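Local atomic coordinates of Thiol:disulfide interchange protein dsbC (Haemophilus influenzae, PDB entry 1T3B), a protein that probably isomerises wrongly paired disulfide bonds in periplasmic proteins, working as a homodimer with a redox-active cysteine pair in a thioredoxin-like domain. Residues Arg119-Gly127 against Val167-Ile175; Val90-Cys101 against Val179-Thr187. All coordinates share one frame; numbering follows the deposited sequence.

Interaction 1 (Arg119-Gly127 against Val167-Ile175)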
loop_
_atom_site.group_PDB
_atom_site.type_symbol
_atom_site.label_atom_id
_atom_site.label_comp_id
_atom_site.label_asym_id
_atom_site.label_seq_id
_atom_site.Cartn_x
_atom_site.Cartn_y
_atom_site.Cartn_z
ATOM N N ARG A 119 15.149 -26.968 -7.779
ATOM C CA ARG A 119 16.266 -26.170 -7.284
ATOM C C ARG A 119 15.931 -25.626 -5.899
ATOM O O ARG A 119 15.008 -24.838 -5.748
ATOM C CB ARG A 119 16.540 -25.012 -8.246
ATOM C CG ARG A 119 16.334 -25.370 -9.713
ATOM C CD ARG A 119 16.919 -24.319 -10.646
ATOM N NE ARG A 119 16.420 -22.985 -10.338
ATOM C CZ ARG A 119 16.744 -21.885 -11.008
ATOM N NH1 ARG A 119 17.578 -21.953 -12.037
ATOM N NH2 ARG A 119 16.231 -20.718 -10.645
ATOM N N TYR A 120 16.679 -26.042 -4.887
ATOM C CA TYR A 120 16.402 -25.598 -3.534
ATOM C C TYR A 120 17.121 -24.353 -3.064
ATOM O O TYR A 120 18.309 -24.155 -3.303
ATOM C CB TYR A 120 16.708 -26.688 -2.501
ATOM C CG TYR A 120 15.877 -27.943 -2.562
ATOM C CD1 TYR A 120 14.493 -27.920 -2.389
ATOM C CD2 TYR A 120 16.488 -29.170 -2.752
ATOM C CE1 TYR A 120 13.747 -29.103 -2.403
ATOM C CE2 TYR A 120 15.755 -30.343 -2.768
ATOM C CZ TYR A 120 14.399 -30.307 -2.597
ATOM O OH TYR A 120 13.723 -31.496 -2.644
ATOM N N LEU A 121 16.351 -23.540 -2.354
ATOM C CA LEU A 121 16.797 -22.323 -1.717
ATOM C C LEU A 121 16.412 -22.627 -0.279
ATOM O O LEU A 121 15.498 -23.405 -0.038
ATOM C CB LEU A 121 16.011 -21.125 -2.234
ATOM C CG LEU A 121 16.542 -20.557 -3.540
ATOM C CD1 LEU A 121 15.680 -19.438 -4.017
ATOM C CD2 LEU A 121 17.949 -20.058 -3.306
ATOM N N ALA A 122 17.098 -22.029 0.680
ATOM C CA ALA A 122 16.777 -22.306 2.064
ATOM C C ALA A 122 15.747 -21.343 2.619
ATOM O O ALA A 122 15.674 -20.176 2.232
ATOM C CB ALA A 122 18.035 -22.257 2.921
ATOM N N PHE A 123 14.946 -21.845 3.542
ATOM C CA PHE A 123 13.965 -21.010 4.173
ATOM C C PHE A 123 13.774 -21.437 5.612
ATOM O O PHE A 123 12.797 -22.108 5.935
ATOM C CB PHE A 123 12.629 -21.073 3.440
ATOM C CG PHE A 123 11.674 -19.994 3.860
ATOM C CD1 PHE A 123 11.779 -18.708 3.334
ATOM C CD2 PHE A 123 10.717 -20.239 4.839
ATOM C CE1 PHE A 123 10.953 -17.689 3.777
ATOM C CE2 PHE A 123 9.885 -19.221 5.291
ATOM C CZ PHE A 123 10.008 -17.946 4.759
ATOM N N PRO A 124 14.729 -21.095 6.492
ATOM C CA PRO A 124 14.584 -21.475 7.903
ATOM C C PRO A 124 13.487 -20.647 8.587
ATOM O O PRO A 124 13.676 -19.477 8.939
ATOM C CB PRO A 124 15.984 -21.242 8.481
ATOM C CG PRO A 124 16.595 -20.252 7.562
ATOM C CD PRO A 124 16.108 -20.675 6.205
ATOM N N ARG A 125 12.335 -21.286 8.760
ATOM C CA ARG A 125 11.150 -20.671 9.351
ATOM C C ARG A 125 11.325 -20.089 10.752
ATOM O O ARG A 125 11.013 -18.921 10.976
ATOM C CB ARG A 125 9.999 -21.683 9.336
ATOM C CG ARG A 125 9.559 -22.069 7.935
ATOM C CD ARG A 125 8.576 -23.225 7.949
ATOM N NE ARG A 125 9.105 -24.401 8.630
ATOM C CZ ARG A 125 8.471 -25.565 8.709
ATOM N NH1 ARG A 125 7.284 -25.705 8.144
ATOM N NH2 ARG A 125 9.018 -26.581 9.362
ATOM N N ALA A 126 11.811 -20.902 11.691
ATOM C CA ALA A 126 12.025 -20.458 13.069
ATOM C C ALA A 126 13.225 -19.504 13.151
ATOM O O ALA A 126 14.094 -19.638 14.023
ATOM C CB ALA A 126 12.241 -21.676 13.984
ATOM N N GLY A 127 13.264 -18.542 12.233
ATOM C CA GLY A 127 14.350 -17.579 12.209
ATOM C C GLY A 127 15.744 -18.177 12.088
ATOM O O GLY A 127 15.914 -19.396 12.103
ATOM N N VAL A 167 21.729 -18.581 3.978
ATOM C CA VAL A 167 20.386 -19.046 4.266
ATOM C C VAL A 167 19.573 -17.806 4.587
ATOM O O VAL A 167 18.380 -17.730 4.287
ATOM C CB VAL A 167 20.364 -20.034 5.453
ATOM C CG1 VAL A 167 20.817 -21.403 4.988
ATOM C CG2 VAL A 167 21.267 -19.544 6.557
ATOM N N LYS A 168 20.242 -16.820 5.171
ATOM C CA LYS A 168 19.598 -15.565 5.516
ATOM C C LYS A 168 19.207 -14.840 4.237
ATOM O O LYS A 168 18.076 -14.373 4.103
ATOM C CB LYS A 168 20.548 -14.711 6.348
ATOM C CG LYS A 168 19.921 -13.495 7.004
ATOM C CD LYS A 168 20.901 -12.854 7.991
ATOM C CE LYS A 168 20.394 -11.513 8.469
ATOM N NZ LYS A 168 20.111 -10.595 7.322
ATOM N N LYS A 169 20.132 -14.764 3.289
ATOM C CA LYS A 169 19.834 -14.095 2.031
ATOM C C LYS A 169 18.686 -14.810 1.319
ATOM O O LYS A 169 17.835 -14.175 0.711
ATOM C CB LYS A 169 21.078 -14.044 1.139
ATOM C CG LYS A 169 20.848 -13.377 -0.215
ATOM C CD LYS A 169 22.161 -13.088 -0.921
ATOM C CE LYS A 169 22.934 -14.360 -1.250
ATOM N NZ LYS A 169 24.293 -14.048 -1.795
ATOM N N HIS A 170 18.658 -16.135 1.409
ATOM C CA HIS A 170 17.592 -16.913 0.783
ATOM C C HIS A 170 16.278 -16.667 1.504
ATOM O O HIS A 170 15.216 -16.611 0.895
ATOM C CB HIS A 170 17.916 -18.409 0.834
ATOM C CG HIS A 170 19.039 -18.815 -0.067
ATOM N ND1 HIS A 170 19.548 -20.096 -0.092
ATOM C CD2 HIS A 170 19.737 -18.114 -0.992
ATOM C CE1 HIS A 170 20.508 -20.166 -0.995
ATOM N NE2 HIS A 170 20.643 -18.978 -1.557
ATOM N N TYR A 171 16.362 -16.527 2.815
ATOM C CA TYR A 171 15.192 -16.283 3.633
ATOM C C TYR A 171 14.523 -14.967 3.247
ATOM O O TYR A 171 13.358 -14.921 2.876
ATOM C CB TYR A 171 15.616 -16.222 5.084
ATOM C CG TYR A 171 14.465 -16.105 6.024
ATOM C CD1 TYR A 171 13.855 -17.238 6.542
ATOM C CD2 TYR A 171 13.982 -14.857 6.405
ATOM C CE1 TYR A 171 12.790 -17.131 7.425
ATOM C CE2 TYR A 171 12.920 -14.737 7.284
ATOM C CZ TYR A 171 12.326 -15.875 7.792
ATOM O OH TYR A 171 11.271 -15.764 8.666
ATOM N N GLU A 172 15.283 -13.891 3.349
ATOM C CA GLU A 172 14.794 -12.572 3.016
ATOM C C GLU A 172 14.198 -12.497 1.616
ATOM O O GLU A 172 13.215 -11.800 1.408
ATOM C CB GLU A 172 15.930 -11.570 3.195
ATOM C CG GLU A 172 16.548 -11.653 4.585
ATOM C CD GLU A 172 17.767 -10.780 4.735
ATOM O OE1 GLU A 172 18.580 -10.731 3.787
ATOM O OE2 GLU A 172 17.926 -10.155 5.805
ATOM N N LEU A 173 14.778 -13.209 0.655
ATOM C CA LEU A 173 14.246 -13.205 -0.712
ATOM C C LEU A 173 12.918 -13.928 -0.752
ATOM O O LEU A 173 12.068 -13.636 -1.591
ATOM C CB LEU A 173 15.204 -13.894 -1.695
ATOM C CG LEU A 173 14.623 -14.287 -3.067
ATOM C CD1 LEU A 173 14.399 -13.044 -3.908
ATOM C CD2 LEU A 173 15.561 -15.239 -3.794
ATOM N N GLY A 174 12.747 -14.883 0.156
ATOM C CA GLY A 174 11.514 -15.649 0.213
ATOM C C GLY A 174 10.370 -14.788 0.691
ATOM O O GLY A 174 9.257 -14.835 0.154
ATOM N N ILE A 175 10.642 -13.988 1.712
ATOM C CA ILE A 175 9.619 -13.105 2.235
ATOM C C ILE A 175 9.167 -12.158 1.138
ATOM O O ILE A 175 7.971 -11.966 0.940
ATOM C CB ILE A 175 10.126 -12.334 3.455
ATOM C CG1 ILE A 175 10.442 -13.339 4.567
ATOM C CG2 ILE A 175 9.080 -11.339 3.920
ATOM C CD1 ILE A 175 10.834 -12.714 5.876
#
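With CG anti to the backbone N in both (chi1 -167° and -174°), the rings of Phe123 and Tyr171 lie over one another as an offset stack, centroids 4.7 Å apart and planes 13° from parallel. His170 is set differently: its CG lies anti to the carbonyl carbon, and ND1 accepts a nearly straight hydrogen bond from Ala122 N at 3.2 Å, the N-H coming in tilted from the imidazole plane. Over the centre of that same ring sits Leu121 CD2, 3.3 Å from the centroid, a CH-pi contact. Ala122 CB packs on Val167 CG1 at 3.6 Å, while Pro124 lies against Tyr171, its CD 4.1 Å from Tyr171 CD1. The helical segment 167-175 crosses strand 119-122 almost at a right angle; its helix is one of those packed on the sheet of the thioredoxin-like domain. Glu77 makes a weak hydrogen bond to His170 NE2, and Trp140 meets the imidazole steeply. With ND1 accepting from a backbone N-H, the proton of a neutral His170 would be expected on NE2, facing the Glu77 carboxylate, which would probably stabilise that tautomer.

Interaction 2 (Val90-Cys101 against Val179-Thr187)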
loop_
_atom_site.group_PDB
_atom_site.type_symbol
_atom_site.label_atom_id
_atom_site.label_comp_id
_atom_site.label_asym_id
_atom_site.label_seq_id
_atom_site.Cartn_x
_atom_site.Cartn_y
_atom_site.Cartn_z
ATOM N N VAL A 90 11.664 -25.409 -11.559
ATOM C CA VAL A 90 11.093 -24.704 -10.421
ATOM C C VAL A 90 12.007 -24.604 -9.201
ATOM O O VAL A 90 12.697 -25.552 -8.860
ATOM C CB VAL A 90 9.774 -25.364 -10.006
ATOM C CG1 VAL A 90 8.898 -25.535 -11.229
ATOM C CG2 VAL A 90 10.040 -26.714 -9.340
ATOM N N THR A 91 12.005 -23.436 -8.560
ATOM C CA THR A 91 12.795 -23.191 -7.358
ATOM C C THR A 91 11.892 -23.369 -6.137
ATOM O O THR A 91 10.834 -22.755 -6.041
ATOM C CB THR A 91 13.358 -21.777 -7.330
ATOM O OG1 THR A 91 14.093 -21.526 -8.530
ATOM C CG2 THR A 91 14.290 -21.620 -6.148
ATOM N N VAL A 92 12.329 -24.198 -5.198
ATOM C CA VAL A 92 11.552 -24.504 -4.004
ATOM C C VAL A 92 12.207 -23.982 -2.746
ATOM O O VAL A 92 13.405 -24.179 -2.556
ATOM C CB VAL A 92 11.403 -26.025 -3.859
ATOM C CG1 VAL A 92 10.688 -26.380 -2.589
ATOM C CG2 VAL A 92 10.695 -26.572 -5.048
ATOM N N PHE A 93 11.435 -23.303 -1.898
ATOM C CA PHE A 93 11.969 -22.817 -0.628
ATOM C C PHE A 93 11.681 -23.931 0.350
ATOM O O PHE A 93 10.545 -24.335 0.553
ATOM C CB PHE A 93 11.312 -21.513 -0.197
ATOM C CG PHE A 93 11.792 -20.319 -0.966
ATOM C CD1 PHE A 93 11.243 -20.002 -2.202
ATOM C CD2 PHE A 93 12.817 -19.521 -0.467
ATOM C CE1 PHE A 93 11.710 -18.905 -2.929
ATOM C CE2 PHE A 93 13.287 -18.433 -1.182
ATOM C CZ PHE A 93 12.734 -18.123 -2.416
ATOM N N MET A 94 12.727 -24.439 0.968
ATOM C CA MET A 94 12.550 -25.577 1.825
ATOM C C MET A 94 13.179 -25.452 3.199
ATOM O O MET A 94 14.084 -24.653 3.406
ATOM C CB MET A 94 13.095 -26.775 1.057
ATOM C CG MET A 94 13.196 -28.039 1.820
ATOM S SD MET A 94 14.821 -28.730 1.515
ATOM C CE MET A 94 15.775 -27.861 2.702
ATOM N N ASP A 95 12.663 -26.234 4.141
ATOM C CA ASP A 95 13.161 -26.254 5.509
ATOM C C ASP A 95 13.418 -27.721 5.846
ATOM O O ASP A 95 12.681 -28.596 5.411
ATOM C CB ASP A 95 12.126 -25.654 6.462
ATOM C CG ASP A 95 12.688 -25.405 7.847
ATOM O OD1 ASP A 95 13.245 -26.361 8.438
ATOM O OD2 ASP A 95 12.574 -24.261 8.341
ATOM N N ILE A 96 14.454 -27.991 6.625
ATOM C CA ILE A 96 14.814 -29.366 6.939
ATOM C C ILE A 96 13.977 -30.033 8.004
ATOM O O ILE A 96 14.025 -31.253 8.174
ATOM C CB ILE A 96 16.300 -29.462 7.330
ATOM C CG1 ILE A 96 16.610 -28.476 8.451
ATOM C CG2 ILE A 96 17.161 -29.162 6.133
ATOM C CD1 ILE A 96 18.018 -28.519 8.912
ATOM N N THR A 97 13.200 -29.239 8.715
ATOM C CA THR A 97 12.363 -29.779 9.768
ATOM C C THR A 97 10.901 -29.739 9.337
ATOM O O THR A 97 10.013 -29.595 10.173
ATOM C CB THR A 97 12.516 -28.939 11.043
ATOM O OG1 THR A 97 12.174 -27.570 10.753
ATOM C CG2 THR A 97 13.947 -29.022 11.568
ATOM N N CYS A 98 10.649 -29.868 8.038
ATOM C CA CYS A 98 9.289 -29.800 7.525
ATOM C C CYS A 98 8.866 -31.075 6.789
ATOM O O CYS A 98 9.420 -31.423 5.747
ATOM C CB CYS A 98 9.164 -28.543 6.644
ATOM S SG CYS A 98 8.197 -28.647 5.106
ATOM N N HIS A 99 7.877 -31.768 7.351
ATOM C CA HIS A 99 7.361 -33.021 6.796
ATOM C C HIS A 99 7.090 -33.048 5.300
ATOM O O HIS A 99 7.443 -34.014 4.617
ATOM C CB HIS A 99 6.083 -33.437 7.528
ATOM C CG HIS A 99 5.428 -34.664 6.962
ATOM N ND1 HIS A 99 4.173 -34.640 6.391
ATOM C CD2 HIS A 99 5.851 -35.949 6.881
ATOM C CE1 HIS A 99 3.851 -35.855 5.983
ATOM N NE2 HIS A 99 4.851 -36.669 6.269
ATOM N N TYR A 100 6.455 -32.000 4.791
ATOM C CA TYR A 100 6.125 -31.931 3.375
ATOM C C TYR A 100 7.317 -31.573 2.507
ATOM O O TYR A 100 7.376 -31.951 1.340
ATOM C CB TYR A 100 4.963 -30.950 3.152
ATOM C CG TYR A 100 3.602 -31.558 3.452
ATOM C CD1 TYR A 100 3.054 -32.526 2.614
ATOM C CD2 TYR A 100 2.880 -31.193 4.590
ATOM C CE1 TYR A 100 1.825 -33.117 2.900
ATOM C CE2 TYR A 100 1.653 -31.783 4.885
ATOM C CZ TYR A 100 1.135 -32.742 4.035
ATOM O OH TYR A 100 -0.067 -33.331 4.323
ATOM N N CYS A 101 8.262 -30.829 3.062
ATOM C CA CYS A 101 9.456 -30.500 2.304
ATOM C C CYS A 101 10.130 -31.856 2.184
ATOM O O CYS A 101 10.657 -32.228 1.138
ATOM C CB CYS A 101 10.358 -29.552 3.086
ATOM S SG CYS A 101 9.522 -28.047 3.650
ATOM N N VAL A 179 6.621 -15.886 0.834
ATOM C CA VAL A 179 6.612 -17.250 1.333
ATOM C C VAL A 179 6.149 -17.196 2.779
ATOM O O VAL A 179 6.670 -16.416 3.572
ATOM C CB VAL A 179 8.014 -17.900 1.264
ATOM C CG1 VAL A 179 7.908 -19.403 1.551
ATOM C CG2 VAL A 179 8.630 -17.656 -0.102
ATOM N N ARG A 180 5.171 -18.023 3.120
ATOM C CA ARG A 180 4.644 -18.034 4.476
ATOM C C ARG A 180 4.669 -19.426 5.098
ATOM O O ARG A 180 4.083 -19.678 6.146
ATOM C CB ARG A 180 3.223 -17.467 4.455
ATOM C CG ARG A 180 3.163 -16.083 3.846
ATOM C CD ARG A 180 1.752 -15.571 3.741
ATOM N NE ARG A 180 1.053 -15.607 5.026
ATOM C CZ ARG A 180 -0.068 -14.943 5.292
ATOM N NH1 ARG A 180 -0.636 -14.176 4.368
ATOM N NH2 ARG A 180 -0.621 -15.044 6.491
ATOM N N GLY A 181 5.373 -20.331 4.442
ATOM C CA GLY A 181 5.476 -21.690 4.937
ATOM C C GLY A 181 6.254 -22.494 3.922
ATOM O O GLY A 181 6.623 -21.966 2.872
ATOM N N THR A 182 6.499 -23.764 4.215
ATOM C CA THR A 182 7.252 -24.598 3.293
ATOM C C THR A 182 6.656 -25.986 3.144
ATOM O O THR A 182 6.029 -26.506 4.055
ATOM C CB THR A 182 8.733 -24.708 3.743
ATOM O OG1 THR A 182 8.791 -25.132 5.111
ATOM C CG2 THR A 182 9.432 -23.359 3.617
ATOM N N PRO A 183 6.851 -26.606 1.979
ATOM C CA PRO A 183 7.592 -26.061 0.843
ATOM C C PRO A 183 6.803 -25.009 0.082
ATOM O O PRO A 183 5.589 -24.893 0.234
ATOM C CB PRO A 183 7.853 -27.295 -0.006
ATOM C CG PRO A 183 6.629 -28.087 0.217
ATOM C CD PRO A 183 6.421 -27.983 1.701
ATOM N N SER A 184 7.504 -24.242 -0.742
ATOM C CA SER A 184 6.868 -23.222 -1.557
ATOM C C SER A 184 7.617 -23.215 -2.877
ATOM O O SER A 184 8.794 -22.889 -2.912
ATOM C CB SER A 184 6.950 -21.848 -0.882
ATOM O OG SER A 184 6.206 -21.817 0.325
ATOM N N ILE A 185 6.919 -23.590 -3.948
ATOM C CA ILE A 185 7.465 -23.671 -5.298
ATOM C C ILE A 185 7.317 -22.373 -6.086
ATOM O O ILE A 185 6.209 -21.898 -6.303
ATOM C CB ILE A 185 6.748 -24.753 -6.119
ATOM C CG1 ILE A 185 6.893 -26.132 -5.473
ATOM C CG2 ILE A 185 7.282 -24.746 -7.517
ATOM C CD1 ILE A 185 5.811 -26.493 -4.489
ATOM N N VAL A 186 8.429 -21.801 -6.529
ATOM C CA VAL A 186 8.378 -20.575 -7.316
ATOM C C VAL A 186 8.600 -20.946 -8.765
ATOM O O VAL A 186 9.632 -21.494 -9.130
ATOM C CB VAL A 186 9.455 -19.573 -6.898
ATOM C CG1 VAL A 186 9.429 -18.372 -7.826
ATOM C CG2 VAL A 186 9.221 -19.144 -5.470
ATOM N N THR A 187 7.615 -20.643 -9.590
ATOM C CA THR A 187 7.661 -20.957 -11.009
ATOM C C THR A 187 8.798 -20.249 -11.729
ATOM O O THR A 187 9.317 -19.251 -11.250
ATOM C CB THR A 187 6.322 -20.589 -11.662
ATOM O OG1 THR A 187 5.767 -21.746 -12.306
ATOM C CG2 THR A 187 6.506 -19.465 -12.661
HETATM O O HOH W 1 12.316 -21.264 -10.730
#
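Phe93, Thr182 and Pro183 have the most surface buried here, and together they lead from the middle of the sheet to the redox-active disulfide. The Phe93 ring meets Val186 at its edge, CE1 lying 3.6 Å from Val186 CG2, while Val179 CG2 stands over one face, 4.3 Å from the centroid. The Phe93 chi1 of -76° puts CG anti to the carbonyl carbon and brings the ring to this site on the face it shares with Thr91, Ser184 and Val186. The Phe93 backbone bonds to Ser184 in both directions, firmly from Phe93 N to Ser184 O (2.9 Å) and weakly in return. At the next hydrogen-bonded pair, Thr91 and Val186 are also joined by two bonds, and a water links Thr91 OG1 to Val186 O; the same hydroxyl is bonded to Arg119. Val92 and Ile185 form the non-hydrogen-bonded pair between them, side by side on the other face. This is the thioredoxin fold's active-site arrangement, in which a cis-proline, here Pro183, faces a CxxC motif at a helix start. The Cys98-Cys101 disulfide lies against Thr182 and Pro183: Cys98 SG is 3.2 Å from Thr182 O, and Cys101 SG is 3.3 Å from Thr182 OG1. With chi1 at 53°, Thr182 OG1 sits between its own backbone N and carbonyl carbon, near both sulfurs, whereas CG2 turns to Phe93 O at 3.4 Å. Pro183 lies between helix and strand, its CD touching Tyr100 CB at 3.6 Å and its CB meeting Val92 CG1 at 3.9 Å.

In the fold
Both interactions belong to the thioredoxin-like domain, their centres about 9 Å apart, and they share one mixed sheet in which strands 116-122 and 88-94 are parallel neighbours and 184-186 lies at the edge. Along the chain the order is 90-101, 119-127, 167-175, 179-187, so interaction 1 is nested inside the loop that interaction 2 closes. The two meet directly: Val92 N probably bonds to Arg119 O, Val179 N probably to Gly174 O, and Arg125 N to Asp95 OD2. The helix of interaction 1 is followed, through a short loop, by the cis-proline segment that lies against the redox-active cysteines in interaction 2.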